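Side-chain contact in type 4 fimbrial biogenesis protein PilY1 (Pseudomonas aeruginosa, PDB 3HX6), which supports type IV pilus assembly, twitching motility, apparently through calcium binding and release, and adhesion to host cells: residues A[56-61]-A[75-80]. The protein carries 3 engineered substitutions. Sequence-based numbering, arbitrary orientation.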
loop_
_atom_site.group_PDB
_atom_site.type_symbol
_atom_site.label_atom_id
_atom_site.label_comp_id
_atom_site.label_asym_id
_atom_site.label_seq_id
_atom_site.Cartn_x
_atom_site.Cartn_y
_atom_site.Cartn_z
ATOM N N GLY A 56 4.236 -2.056 14.863
ATOM C CA GLY A 56 5.328 -1.436 14.137
ATOM C C GLY A 56 5.134 0.069 14.075
ATOM O O GLY A 56 5.564 0.793 14.974
ATOM N N LYS A 57 4.476 0.538 13.018
ATOM C CA LYS A 57 4.219 1.964 12.837
ATOM C C LYS A 57 2.970 2.417 13.590
ATOM O O LYS A 57 2.220 1.595 14.131
ATOM C CB LYS A 57 4.029 2.291 11.354
ATOM C CG LYS A 57 5.268 2.137 10.492
ATOM C CD LYS A 57 5.026 2.742 9.116
ATOM C CE LYS A 57 6.264 2.662 8.241
ATOM N NZ LYS A 57 6.073 3.385 6.948
ATOM N N ALA A 58 2.755 3.731 13.618
ATOM C CA ALA A 58 1.585 4.297 14.276
ATOM C C ALA A 58 0.379 3.697 13.564
ATOM O O ALA A 58 0.411 3.471 12.353
ATOM C CB ALA A 58 1.580 5.809 14.143
ATOM N N GLN A 59 -0.679 3.436 14.318
ATOM C CA GLN A 59 -1.872 2.832 13.754
ATOM C C GLN A 59 -2.716 3.743 12.873
ATOM O O GLN A 59 -3.297 3.289 11.893
ATOM C CB GLN A 59 -2.742 2.264 14.880
ATOM C CG GLN A 59 -4.158 1.911 14.454
ATOM C CD GLN A 59 -4.960 1.265 15.568
ATOM O OE1 GLN A 59 -4.810 1.609 16.740
ATOM N NE2 GLN A 59 -5.834 0.334 15.200
ATOM N N TYR A 60 -2.778 5.026 13.207
ATOM C CA TYR A 60 -3.616 5.950 12.449
ATOM C C TYR A 60 -2.863 6.945 11.581
ATOM O O TYR A 60 -1.641 7.060 11.646
ATOM C CB TYR A 60 -4.515 6.743 13.409
ATOM C CG TYR A 60 -5.138 5.930 14.527
ATOM C CD1 TYR A 60 -6.012 4.879 14.255
ATOM C CD2 TYR A 60 -4.849 6.214 15.863
ATOM C CE1 TYR A 60 -6.584 4.125 15.290
ATOM C CE2 TYR A 60 -5.415 5.470 16.902
ATOM C CZ TYR A 60 -6.280 4.425 16.610
ATOM O OH TYR A 60 -6.820 3.666 17.633
ATOM N N LEU A 61 -3.625 7.658 10.760
ATOM C CA LEU A 61 -3.076 8.698 9.912
ATOM C C LEU A 61 -3.275 9.952 10.741
ATOM O O LEU A 61 -4.346 10.162 11.316
ATOM C CB LEU A 61 -3.852 8.811 8.601
ATOM C CG LEU A 61 -3.656 7.679 7.590
ATOM C CD1 LEU A 61 -4.434 8.001 6.330
ATOM C CD2 LEU A 61 -2.174 7.508 7.271
ATOM N N SER A 75 1.542 13.512 14.942
ATOM C CA SER A 75 2.601 13.486 13.937
ATOM C C SER A 75 3.956 13.148 14.559
ATOM O O SER A 75 4.724 12.380 13.985
ATOM C CB SER A 75 2.693 14.826 13.204
ATOM O OG SER A 75 3.160 15.839 14.073
ATOM N N THR A 76 4.248 13.714 15.730
ATOM C CA THR A 76 5.521 13.432 16.390
ATOM C C THR A 76 5.528 12.005 16.937
ATOM O O THR A 76 6.576 11.363 17.015
ATOM C CB THR A 76 5.814 14.427 17.540
ATOM O OG1 THR A 76 4.760 14.380 18.505
ATOM C CG2 THR A 76 5.933 15.846 17.002
ATOM N N PHE A 77 4.355 11.509 17.316
ATOM C CA PHE A 77 4.250 10.146 17.819
ATOM C C PHE A 77 4.460 9.202 16.648
ATOM O O PHE A 77 5.184 8.219 16.751
ATOM C CB PHE A 77 2.867 9.886 18.409
ATOM C CG PHE A 77 2.671 8.473 18.889
ATOM C CD1 PHE A 77 3.199 8.059 20.104
ATOM C CD2 PHE A 77 1.965 7.555 18.119
ATOM C CE1 PHE A 77 3.020 6.751 20.552
ATOM C CE2 PHE A 77 1.783 6.249 18.556
ATOM C CZ PHE A 77 2.314 5.848 19.774
ATOM N N ALA A 78 3.804 9.505 15.535
ATOM C CA ALA A 78 3.914 8.683 14.335
ATOM C C ALA A 78 5.367 8.635 13.878
ATOM O O ALA A 78 5.900 7.563 13.580
ATOM C CB ALA A 78 3.029 9.250 13.228
ATOM N N GLU A 79 6.006 9.800 13.834
ATOM C CA GLU A 79 7.402 9.885 13.421
ATOM C C GLU A 79 8.277 8.989 14.282
ATOM O O GLU A 79 9.136 8.273 13.775
ATOM C CB GLU A 79 7.901 11.328 13.518
ATOM C CG GLU A 79 7.467 12.223 12.366
ATOM C CD GLU A 79 8.042 11.776 11.035
ATOM O OE1 GLU A 79 9.280 11.631 10.939
ATOM O OE2 GLU A 79 7.257 11.574 10.085
ATOM N N ALA A 80 8.053 9.037 15.590
ATOM C CA ALA A 80 8.827 8.229 16.519
ATOM C C ALA A 80 8.681 6.739 16.231
ATOM O O ALA A 80 9.658 5.991 16.274
ATOM C CB ALA A 80 8.394 8.525 17.945
HETATM O O HOH W 1 4.654 5.507 12.414
#
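Ala58 and Ala78 bring the backbones of 56-61, an irregular loop, and 75-80, a helical segment, nearest to each other, their CA atoms 5.0 Å apart. Single methyl side chains on both residues are consistent with so close an approach. Ala58 directs its CB at the helix, where it lies 3.7 Å from CA of Ala78 and 3.8 Å from CB of the same residue, touching backbone and side chain at once. Phe77 supplies a looser neighbour: with its ring carbon CG anti to the backbone N (chi1 177°), the ring reaches back to the loop, and its CD2 comes within 4.4 Å of Ala58 CB at an oblique angle. The interface is correspondingly small, 107 Å² summed over both sides, and none of its three touching residues is fully buried. It belongs to the C-terminal beta-propeller domain of PilY1, where the loop leaves the short edge strand 54-55 of a four-stranded antiparallel sheet and helix 74-82 packs against that loop, away from the calcium site. A bridging water supplies the polar link: it accepts from Ala58 N at 2.9 Å and donates to Ala78 O at 2.7 Å. The bridge thus satisfies a loop amide and gives a helix carbonyl a partner beside the methyl contact. Around this pair, Asp144 of strand 141-147 touches the side chains of both Ala58 and Phe77 and, through OD2, takes a hydrogen bond from Gln59 N. Farther along the loop, Tyr60 N is hydrogen-bonded to the hydroxyl of Tyr74, the first residue of helix 74-82.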